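Local coordinates for AbiEi antitoxin C-terminal domain-containing protein (Mycobacterium tuberculosis, PDB 1ZEL) that is of uncharacterised cellular role but probably binds DNA, and carries a winged-helix, helix-turn-helix architecture joined to a domain of the AbiEi antitoxin family, at residues 97-108 with 124-132; 186-194 with 226-237. All coordinates share one frame; numbering follows the deposited sequence.

Interaction 1: 97-108 with 124-132; sequences DQNAGFMLAGAS and IPIWLPPAK. With FMT (formic acid), chain F.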
loop_
_atom_site.group_PDB
_atom_site.type_symbol
_atom_site.label_atom_id
_atom_site.label_comp_id
_atom_site.label_asym_id
_atom_site.label_seq_id
_atom_site.Cartn_x
_atom_site.Cartn_y
_atom_site.Cartn_z
ATOM N N ASP A 97 15.680 -1.833 7.288
ATOM C CA ASP A 97 15.876 -0.415 6.989
ATOM C C ASP A 97 14.691 0.376 7.501
ATOM O O ASP A 97 13.646 0.425 6.842
ATOM C CB ASP A 97 16.025 -0.203 5.472
ATOM C CG ASP A 97 16.389 1.241 5.100
ATOM O OD1 ASP A 97 16.509 2.083 6.006
ATOM O OD2 ASP A 97 16.525 1.540 3.893
ATOM N N GLN A 98 14.855 1.002 8.669
ATOM C CA GLN A 98 13.794 1.830 9.255
ATOM C C GLN A 98 13.435 3.035 8.357
ATOM O O GLN A 98 12.355 3.601 8.489
ATOM C CB GLN A 98 14.151 2.266 10.689
ATOM N N ASN A 99 14.328 3.380 7.429
ATOM C CA ASN A 99 14.125 4.496 6.498
ATOM C C ASN A 99 13.750 4.029 5.093
ATOM O O ASN A 99 14.066 4.703 4.104
ATOM C CB ASN A 99 15.399 5.371 6.408
ATOM C CG ASN A 99 15.902 5.836 7.764
ATOM O OD1 ASN A 99 17.103 5.738 8.062
ATOM N ND2 ASN A 99 14.993 6.341 8.595
ATOM N N ALA A 100 13.101 2.863 5.001
ATOM C CA ALA A 100 12.661 2.312 3.714
ATOM C C ALA A 100 11.954 3.369 2.871
ATOM O O ALA A 100 12.179 3.458 1.676
ATOM C CB ALA A 100 11.772 1.079 3.922
ATOM N N GLY A 101 11.113 4.168 3.511
ATOM C CA GLY A 101 10.509 5.338 2.878
ATOM C C GLY A 101 9.291 5.089 2.005
ATOM O O GLY A 101 8.886 5.988 1.278
ATOM N N PHE A 102 8.695 3.889 2.078
ATOM C CA PHE A 102 7.552 3.573 1.231
ATOM C C PHE A 102 6.299 4.019 1.932
ATOM O O PHE A 102 6.284 4.211 3.162
ATOM C CB PHE A 102 7.438 2.050 0.922
ATOM C CG PHE A 102 7.282 1.182 2.163
ATOM C CD1 PHE A 102 6.029 0.995 2.746
ATOM C CD2 PHE A 102 8.383 0.545 2.733
ATOM C CE1 PHE A 102 5.882 0.232 3.903
ATOM C CE2 PHE A 102 8.233 -0.262 3.888
ATOM C CZ PHE A 102 6.975 -0.396 4.465
ATOM N N MET A 103 5.237 4.161 1.147
ATOM C CA MET A 103 3.906 4.293 1.686
ATOM C C MET A 103 2.976 3.351 0.937
ATOM O O MET A 103 3.095 3.219 -0.275
ATOM C CB MET A 103 3.425 5.744 1.540
ATOM C CG MET A 103 4.342 6.736 2.216
ATOM S SD MET A 103 3.846 8.469 2.119
ATOM C CE MET A 103 2.506 8.511 3.283
ATOM N N LEU A 104 2.053 2.696 1.652
ATOM C CA LEU A 104 0.988 1.953 1.005
ATOM C C LEU A 104 0.257 2.893 0.053
ATOM O O LEU A 104 -0.001 4.058 0.397
ATOM C CB LEU A 104 0.023 1.370 2.043
ATOM C CG LEU A 104 0.557 0.240 2.919
ATOM C CD1 LEU A 104 -0.459 -0.172 3.991
ATOM C CD2 LEU A 104 0.987 -0.953 2.075
ATOM N N ALA A 105 -0.033 2.417 -1.157
ATOM C CA ALA A 105 -0.651 3.267 -2.181
ATOM C C ALA A 105 -1.836 2.580 -2.828
ATOM O O ALA A 105 -2.277 1.516 -2.370
ATOM C CB ALA A 105 0.381 3.695 -3.243
ATOM N N GLY A 106 -2.356 3.194 -3.887
ATOM C CA GLY A 106 -3.359 2.563 -4.747
ATOM C C GLY A 106 -4.422 1.828 -3.973
ATOM O O GLY A 106 -4.974 2.386 -3.030
ATOM N N ALA A 107 -4.656 0.560 -4.337
ATOM C CA ALA A 107 -5.708 -0.258 -3.733
ATOM C C ALA A 107 -5.572 -0.485 -2.221
ATOM O O ALA A 107 -6.588 -0.581 -1.520
ATOM C CB ALA A 107 -5.815 -1.603 -4.456
ATOM N N SER A 108 -4.343 -0.560 -1.711
ATOM C CA SER A 108 -4.185 -0.761 -0.268
ATOM C C SER A 108 -4.594 0.459 0.527
ATOM O O SER A 108 -5.286 0.330 1.535
ATOM C CB SER A 108 -2.751 -1.181 0.091
ATOM O OG SER A 108 -2.539 -2.518 -0.368
ATOM N N ILE A 124 1.414 -5.949 -3.265
ATOM C CA ILE A 124 1.082 -4.776 -2.436
ATOM C C ILE A 124 1.498 -3.511 -3.152
ATOM O O ILE A 124 2.690 -3.303 -3.410
ATOM C CB ILE A 124 1.776 -4.829 -1.049
ATOM C CG1 ILE A 124 1.448 -6.154 -0.333
ATOM C CG2 ILE A 124 1.364 -3.570 -0.211
ATOM C CD1 ILE A 124 2.657 -6.810 0.395
ATOM N N PRO A 125 0.530 -2.642 -3.476
ATOM C CA PRO A 125 0.852 -1.369 -4.107
ATOM C C PRO A 125 1.458 -0.371 -3.118
ATOM O O PRO A 125 0.862 -0.067 -2.065
ATOM C CB PRO A 125 -0.508 -0.881 -4.614
ATOM C CG PRO A 125 -1.470 -1.450 -3.614
ATOM C CD PRO A 125 -0.922 -2.799 -3.252
ATOM N N ILE A 126 2.649 0.114 -3.445
ATOM C CA ILE A 126 3.300 1.153 -2.648
ATOM C C ILE A 126 3.756 2.312 -3.501
ATOM O O ILE A 126 3.894 2.187 -4.711
ATOM C CB ILE A 126 4.541 0.612 -1.854
ATOM C CG1 ILE A 126 5.619 0.084 -2.817
ATOM C CG2 ILE A 126 4.134 -0.469 -0.850
ATOM C CD1 ILE A 126 6.930 -0.258 -2.098
ATOM N N TRP A 127 4.004 3.441 -2.856
ATOM C CA TRP A 127 4.661 4.569 -3.489
ATOM C C TRP A 127 6.048 4.622 -2.891
ATOM O O TRP A 127 6.204 4.384 -1.687
ATOM C CB TRP A 127 3.898 5.884 -3.185
ATOM C CG TRP A 127 4.733 7.110 -3.595
ATOM C CD1 TRP A 127 4.902 7.607 -4.859
ATOM C CD2 TRP A 127 5.585 7.891 -2.740
ATOM N NE1 TRP A 127 5.786 8.684 -4.834
ATOM C CE2 TRP A 127 6.217 8.867 -3.547
ATOM C CE3 TRP A 127 5.866 7.863 -1.368
ATOM C CZ2 TRP A 127 7.105 9.812 -3.019
ATOM C CZ3 TRP A 127 6.748 8.792 -0.849
ATOM C CH2 TRP A 127 7.358 9.757 -1.670
ATOM N N LEU A 128 7.054 4.893 -3.733
ATOM C CA LEU A 128 8.420 5.135 -3.276
ATOM C C LEU A 128 8.936 6.430 -3.879
ATOM O O LEU A 128 8.689 6.686 -5.047
ATOM C CB LEU A 128 9.353 4.002 -3.755
ATOM C CG LEU A 128 9.517 2.763 -2.872
ATOM C CD1 LEU A 128 10.363 1.710 -3.617
ATOM C CD2 LEU A 128 10.145 3.127 -1.554
ATOM N N PRO A 129 9.683 7.230 -3.103
ATOM C CA PRO A 129 10.287 8.410 -3.707
ATOM C C PRO A 129 11.328 8.038 -4.783
ATOM O O PRO A 129 11.887 6.934 -4.749
ATOM C CB PRO A 129 10.958 9.109 -2.530
ATOM C CG PRO A 129 11.017 8.167 -1.467
ATOM C CD PRO A 129 10.000 7.115 -1.670
ATOM N N PRO A 130 11.539 8.937 -5.768
ATOM C CA PRO A 130 12.467 8.724 -6.885
ATOM C C PRO A 130 13.782 8.101 -6.439
ATOM O O PRO A 130 14.268 7.146 -7.067
ATOM C CB PRO A 130 12.718 10.148 -7.389
ATOM C CG PRO A 130 11.395 10.873 -7.118
ATOM C CD PRO A 130 10.849 10.249 -5.851
ATOM N N ALA A 131 14.336 8.615 -5.342
ATOM C CA ALA A 131 15.678 8.246 -4.917
ATOM C C ALA A 131 15.823 6.836 -4.297
ATOM O O ALA A 131 16.942 6.354 -4.137
ATOM C CB ALA A 131 16.226 9.315 -3.962
ATOM N N LYS A 132 14.707 6.185 -3.959
ATOM C CA LYS A 132 14.732 4.939 -3.169
ATOM C C LYS A 132 14.619 3.684 -4.025
ATOM O O LYS A 132 13.691 3.554 -4.798
ATOM C CB LYS A 132 13.589 4.926 -2.142
ATOM C CG LYS A 132 13.804 5.820 -0.914
ATOM C CD LYS A 132 14.896 5.267 0.015
ATOM C CE LYS A 132 14.671 3.775 0.366
ATOM N NZ LYS A 132 15.720 3.235 1.289
HETATM C C FMT F . -4.207 -5.280 1.408
HETATM O O1 FMT F . -4.796 -5.698 2.413
HETATM O O2 FMT F . -3.958 -4.083 1.200
#

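Interaction 2: 186-194 with 226-237; sequences LLVQIATRP and RPTSAWQRASYL. With FMT (formic acid), chain G; FMT (formic acid), chain H.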
loop_
_atom_site.group_PDB
_atom_site.type_symbol
_atom_site.label_atom_id
_atom_site.label_comp_id
_atom_site.label_asym_id
_atom_site.label_seq_id
_atom_site.Cartn_x
_atom_site.Cartn_y
_atom_site.Cartn_z
ATOM N N LEU A 186 -3.985 9.564 -2.900
ATOM C CA LEU A 186 -4.607 8.475 -3.638
ATOM C C LEU A 186 -5.281 8.995 -4.904
ATOM O O LEU A 186 -5.057 8.461 -5.993
ATOM C CB LEU A 186 -5.634 7.757 -2.769
ATOM C CG LEU A 186 -6.490 6.730 -3.507
ATOM C CD1 LEU A 186 -5.666 5.540 -4.057
ATOM C CD2 LEU A 186 -7.552 6.288 -2.565
ATOM N N LEU A 187 -6.070 10.057 -4.771
ATOM C CA LEU A 187 -6.822 10.559 -5.906
ATOM C C LEU A 187 -5.828 11.053 -6.956
ATOM O O LEU A 187 -5.991 10.799 -8.160
ATOM C CB LEU A 187 -7.767 11.688 -5.483
ATOM C CG LEU A 187 -8.808 12.157 -6.503
ATOM C CD1 LEU A 187 -10.079 12.658 -5.792
ATOM C CD2 LEU A 187 -8.189 13.270 -7.409
ATOM N N VAL A 188 -4.806 11.779 -6.519
ATOM C CA VAL A 188 -3.819 12.280 -7.484
ATOM C C VAL A 188 -3.070 11.123 -8.153
ATOM O O VAL A 188 -2.781 11.170 -9.346
ATOM C CB VAL A 188 -2.866 13.297 -6.865
ATOM C CG1 VAL A 188 -1.765 13.655 -7.858
ATOM C CG2 VAL A 188 -3.675 14.564 -6.460
ATOM N N GLN A 189 -2.796 10.074 -7.394
ATOM C CA GLN A 189 -2.105 8.917 -7.952
ATOM C C GLN A 189 -2.914 8.323 -9.091
ATOM O O GLN A 189 -2.403 8.101 -10.188
ATOM C CB GLN A 189 -1.892 7.837 -6.887
ATOM C CG GLN A 189 -1.177 6.599 -7.458
ATOM C CD GLN A 189 -1.435 5.351 -6.661
ATOM O OE1 GLN A 189 -1.573 5.403 -5.450
ATOM N NE2 GLN A 189 -1.483 4.208 -7.338
ATOM N N ILE A 190 -4.188 8.049 -8.826
ATOM C CA ILE A 190 -4.981 7.326 -9.809
ATOM C C ILE A 190 -5.390 8.236 -11.002
ATOM O O ILE A 190 -5.644 7.742 -12.101
ATOM C CB ILE A 190 -6.182 6.661 -9.115
ATOM C CG1 ILE A 190 -7.157 7.712 -8.602
ATOM C CG2 ILE A 190 -5.694 5.851 -7.890
ATOM C CD1 ILE A 190 -8.442 7.097 -8.008
ATOM N N ALA A 191 -5.454 9.549 -10.784
ATOM C CA ALA A 191 -5.654 10.498 -11.903
ATOM C C ALA A 191 -4.378 10.597 -12.754
ATOM O O ALA A 191 -4.435 10.627 -13.996
ATOM C CB ALA A 191 -6.038 11.889 -11.364
ATOM N N THR A 192 -3.228 10.645 -12.094
ATOM C CA THR A 192 -1.953 10.786 -12.808
ATOM C C THR A 192 -1.646 9.552 -13.634
ATOM O O THR A 192 -1.240 9.668 -14.820
ATOM C CB THR A 192 -0.786 11.093 -11.831
ATOM O OG1 THR A 192 -1.049 12.325 -11.164
ATOM C CG2 THR A 192 0.560 11.193 -12.562
ATOM N N ARG A 193 -1.841 8.381 -13.020
ATOM C CA ARG A 193 -1.518 7.113 -13.673
ATOM C C ARG A 193 -2.637 6.108 -13.406
ATOM O O ARG A 193 -2.499 5.276 -12.536
ATOM C CB ARG A 193 -0.183 6.570 -13.138
ATOM C CG ARG A 193 1.042 7.317 -13.716
ATOM C CD ARG A 193 2.326 6.886 -13.077
ATOM N NE ARG A 193 3.308 7.964 -13.114
ATOM C CZ ARG A 193 4.596 7.818 -12.823
ATOM N NH1 ARG A 193 5.075 6.625 -12.493
ATOM N NH2 ARG A 193 5.405 8.869 -12.871
ATOM N N PRO A 194 -3.756 6.217 -14.136
ATOM C CA PRO A 194 -4.872 5.307 -13.884
ATOM C C PRO A 194 -4.491 3.834 -13.970
ATOM O O PRO A 194 -5.115 3.021 -13.316
ATOM C CB PRO A 194 -5.887 5.680 -14.965
ATOM C CG PRO A 194 -5.546 7.112 -15.321
ATOM C CD PRO A 194 -4.079 7.230 -15.164
ATOM N N ARG A 226 2.629 17.684 -11.902
ATOM C CA ARG A 226 2.072 16.591 -12.688
ATOM C C ARG A 226 1.705 17.127 -14.088
ATOM O O ARG A 226 1.518 18.340 -14.270
ATOM C CB ARG A 226 0.805 15.980 -12.029
ATOM C CG ARG A 226 0.843 15.620 -10.541
ATOM C CD ARG A 226 1.708 14.409 -10.195
ATOM N NE ARG A 226 3.127 14.749 -10.370
ATOM C CZ ARG A 226 3.827 15.556 -9.580
ATOM N NH1 ARG A 226 3.274 16.125 -8.502
ATOM N NH2 ARG A 226 5.103 15.800 -9.866
ATOM N N PRO A 227 1.600 16.231 -15.083
ATOM C CA PRO A 227 1.159 16.710 -16.398
ATOM C C PRO A 227 -0.263 17.266 -16.345
ATOM O O PRO A 227 -1.014 16.982 -15.401
ATOM C CB PRO A 227 1.194 15.450 -17.257
ATOM C CG PRO A 227 2.118 14.487 -16.519
ATOM C CD PRO A 227 1.877 14.781 -15.079
ATOM N N THR A 228 -0.631 18.065 -17.337
ATOM C CA THR A 228 -1.966 18.679 -17.363
ATOM C C THR A 228 -3.056 17.634 -17.348
ATOM O O THR A 228 -4.113 17.823 -16.741
ATOM C CB THR A 228 -2.098 19.595 -18.582
ATOM O OG1 THR A 228 -1.027 20.549 -18.537
ATOM C CG2 THR A 228 -3.447 20.321 -18.592
ATOM N N SER A 229 -2.796 16.506 -18.013
ATOM C CA SER A 229 -3.741 15.391 -18.023
ATOM C C SER A 229 -4.145 14.915 -16.632
ATOM O O SER A 229 -5.294 14.529 -16.426
ATOM C CB SER A 229 -3.195 14.224 -18.853
ATOM O OG SER A 229 -1.946 13.807 -18.363
ATOM N N ALA A 230 -3.202 14.933 -15.686
ATOM C CA ALA A 230 -3.493 14.551 -14.292
ATOM C C ALA A 230 -4.494 15.497 -13.663
ATOM O O ALA A 230 -5.415 15.057 -12.979
ATOM C CB ALA A 230 -2.205 14.503 -13.459
ATOM N N TRP A 231 -4.316 16.800 -13.927
ATOM C CA TRP A 231 -5.216 17.829 -13.450
ATOM C C TRP A 231 -6.605 17.629 -14.028
ATOM O O TRP A 231 -7.607 17.694 -13.304
ATOM C CB TRP A 231 -4.692 19.210 -13.863
ATOM C CG TRP A 231 -3.509 19.672 -13.089
ATOM C CD1 TRP A 231 -2.209 19.307 -13.278
ATOM C CD2 TRP A 231 -3.518 20.629 -12.013
ATOM N NE1 TRP A 231 -1.396 19.983 -12.379
ATOM C CE2 TRP A 231 -2.177 20.797 -11.594
ATOM C CE3 TRP A 231 -4.533 21.363 -11.373
ATOM C CZ2 TRP A 231 -1.821 21.674 -10.549
ATOM C CZ3 TRP A 231 -4.188 22.225 -10.328
ATOM C CH2 TRP A 231 -2.839 22.360 -9.916
ATOM N N GLN A 232 -6.664 17.367 -15.333
ATOM C CA GLN A 232 -7.950 17.094 -16.009
ATOM C C GLN A 232 -8.657 15.908 -15.380
ATOM O O GLN A 232 -9.844 15.995 -15.019
ATOM C CB GLN A 232 -7.743 16.866 -17.513
ATOM C CG GLN A 232 -7.258 18.116 -18.245
ATOM C CD GLN A 232 -6.698 17.787 -19.607
ATOM O OE1 GLN A 232 -5.499 17.616 -19.753
ATOM N NE2 GLN A 232 -7.565 17.680 -20.610
ATOM N N ARG A 233 -7.935 14.799 -15.258
ATOM C CA ARG A 233 -8.506 13.602 -14.658
ATOM C C ARG A 233 -8.899 13.759 -13.196
ATOM O O ARG A 233 -9.976 13.288 -12.783
ATOM C CB ARG A 233 -7.606 12.391 -14.895
ATOM C CG ARG A 233 -7.481 12.088 -16.375
ATOM C CD ARG A 233 -6.963 10.710 -16.633
ATOM N NE ARG A 233 -5.542 10.637 -16.386
ATOM C CZ ARG A 233 -4.605 10.643 -17.326
ATOM N NH1 ARG A 233 -4.925 10.741 -18.610
ATOM N NH2 ARG A 233 -3.333 10.552 -16.964
ATOM N N ALA A 234 -8.079 14.472 -12.425
ATOM C CA ALA A 234 -8.380 14.671 -11.000
ATOM C C ALA A 234 -9.616 15.525 -10.841
ATOM O O ALA A 234 -10.451 15.286 -9.963
ATOM C CB ALA A 234 -7.189 15.336 -10.283
ATOM N N SER A 235 -9.720 16.543 -11.689
ATOM C CA SER A 235 -10.860 17.443 -11.639
ATOM C C SER A 235 -12.142 16.736 -12.048
ATOM O O SER A 235 -13.203 16.954 -11.441
ATOM C CB SER A 235 -10.621 18.689 -12.487
ATOM O OG SER A 235 -9.448 19.334 -12.051
ATOM N N TYR A 236 -12.041 15.879 -13.064
ATOM C CA TYR A 236 -13.152 15.029 -13.476
ATOM C C TYR A 236 -13.593 14.032 -12.385
ATOM O O TYR A 236 -14.782 13.720 -12.262
ATOM C CB TYR A 236 -12.754 14.246 -14.728
ATOM C CG TYR A 236 -13.858 13.376 -15.259
ATOM C CD1 TYR A 236 -14.993 13.938 -15.833
ATOM C CD2 TYR A 236 -13.764 11.986 -15.208
ATOM C CE1 TYR A 236 -16.019 13.147 -16.339
ATOM C CE2 TYR A 236 -14.795 11.185 -15.708
ATOM C CZ TYR A 236 -15.915 11.771 -16.266
ATOM O OH TYR A 236 -16.923 10.977 -16.769
ATOM N N LEU A 237 -12.640 13.511 -11.614
ATOM C CA LEU A 237 -12.987 12.680 -10.437
ATOM C C LEU A 237 -13.793 13.477 -9.398
ATOM O O LEU A 237 -14.794 12.980 -8.854
ATOM C CB LEU A 237 -11.719 12.024 -9.819
ATOM C CG LEU A 237 -11.078 10.890 -10.667
ATOM C CD1 LEU A 237 -9.762 10.429 -10.037
ATOM C CD2 LEU A 237 -12.009 9.678 -10.876
HETATM C C FMT G . 4.740 14.159 -12.758
HETATM O O1 FMT G . 4.185 13.070 -12.684
HETATM O O2 FMT G . 5.957 14.305 -12.672
HETATM C C FMT H . -0.390 21.554 -15.508
HETATM O O1 FMT H . -1.153 22.066 -16.337
HETATM O O2 FMT H . -0.104 22.085 -14.432
HETATM O O HOH W 1 -0.868 12.222 -15.965
#

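Interaction 1: 97-108 with 124-132
M103 and W127 face each other as an antiparallel hydrogen-bonded pair, M103 N giving to W127 O at 3.0 Å and W127 N returning to M103 O at 2.7 Å. A third backbone bond, A105 N to P125 O (2.8 Å), follows as the chain turns off the strand toward helix 106-113.

The side chains of this pair run alongside each other on one face of the sheet. With chi1 at 168°, CG of W127 is turned opposite the backbone nitrogen and the indole lies alongside the M103 side chain: M103 CG comes to the ring edge at CE3, and SD stands 5.1 Å from the centroid of the six-membered ring, an oblique Met-aromatic contact. W127 NE1 is used up by I147 O, which limits the rotation of the indole.

Other apolar contacts lie along the strands. I126 CD1 and L128 CD2 both reach F102 CB, and the F102 ring leads away to meet W93. L104 CD2 presses on I124 CG2 at 3.5 Å, a tight carbon pair.

Charge enters at the far end, where K132 NZ and D97 OD2 form a salt bridge (3.2 Å) whose hydrogen bond is weak; D97 OD1 takes N99 N in an Asx turn.

The whole is a short antiparallel ladder in a three-stranded mixed sheet, with 103-104 outermost and 124-127 in the middle, parallel to 142-145 on its other side.

Interaction 2: 186-194 with 226-237
R233 crosses from helix 228-240 to the C-terminal end of helix 183-192, and its chain can be followed outward from CB, which rests 3.9 Å from A191 CB. CG and CD pass the A191 carbonyl, CD also nearing P194 CG. The bend at chi3 (-76°) then brings NE onto A191 O at 2.6 Å, nearly straight at 167° and in the planes of both the guanidinium and the carbonyl. P194 CG lies 3.7 Å from NE, the proline crossing the arginine at about a right angle. NH2 adds weak bonds to A191 O and T192 O, while NH1 gives to R263 O. Carbonyls of A191, T192 and R263 thus surround the guanidinium, that of T192 only weakly bonded. Water 1 links T192 O to S229 OG.

A191 CB is a knob in the hole formed by A230, R233, A234 and L237. L187 CD2 meets A234 CB at 3.7 Å, and L237 CD1 packs on both L187 and I190. T192 OG1 gives to V188 O and touches A230 CB.

The axes of 186-192 and 228-237 approach to 8.1 Å, with 121° between their N-to-C directions. Helix 216-223 packs against V188 and W231, helix 244-251 covers W231 and S235, and strand 262-264 lies against R233.

In the fold
Interaction 1 closes before interaction 2 opens along the chain, and their centres lie about 19 Å apart. The first is in the three-stranded sheet, centred about 7 Å from the centre of the chain; the second belongs to the helices farther out, where 183-192 meets 228-240. Both fall within the AbiEi antitoxin C-terminal domain. They touch directly: Q189, on helix 183-192, probably accepts a hydrogen bond from G106 N through OE1 (2.8 Å), and L186 CD1 packs on G106 O. Helix 183-192 is therefore shared ground, joined to the strand-to-helix turn of 97-108 and to helix 228-240, so that it connects the sheet with the helical part of the same family domain.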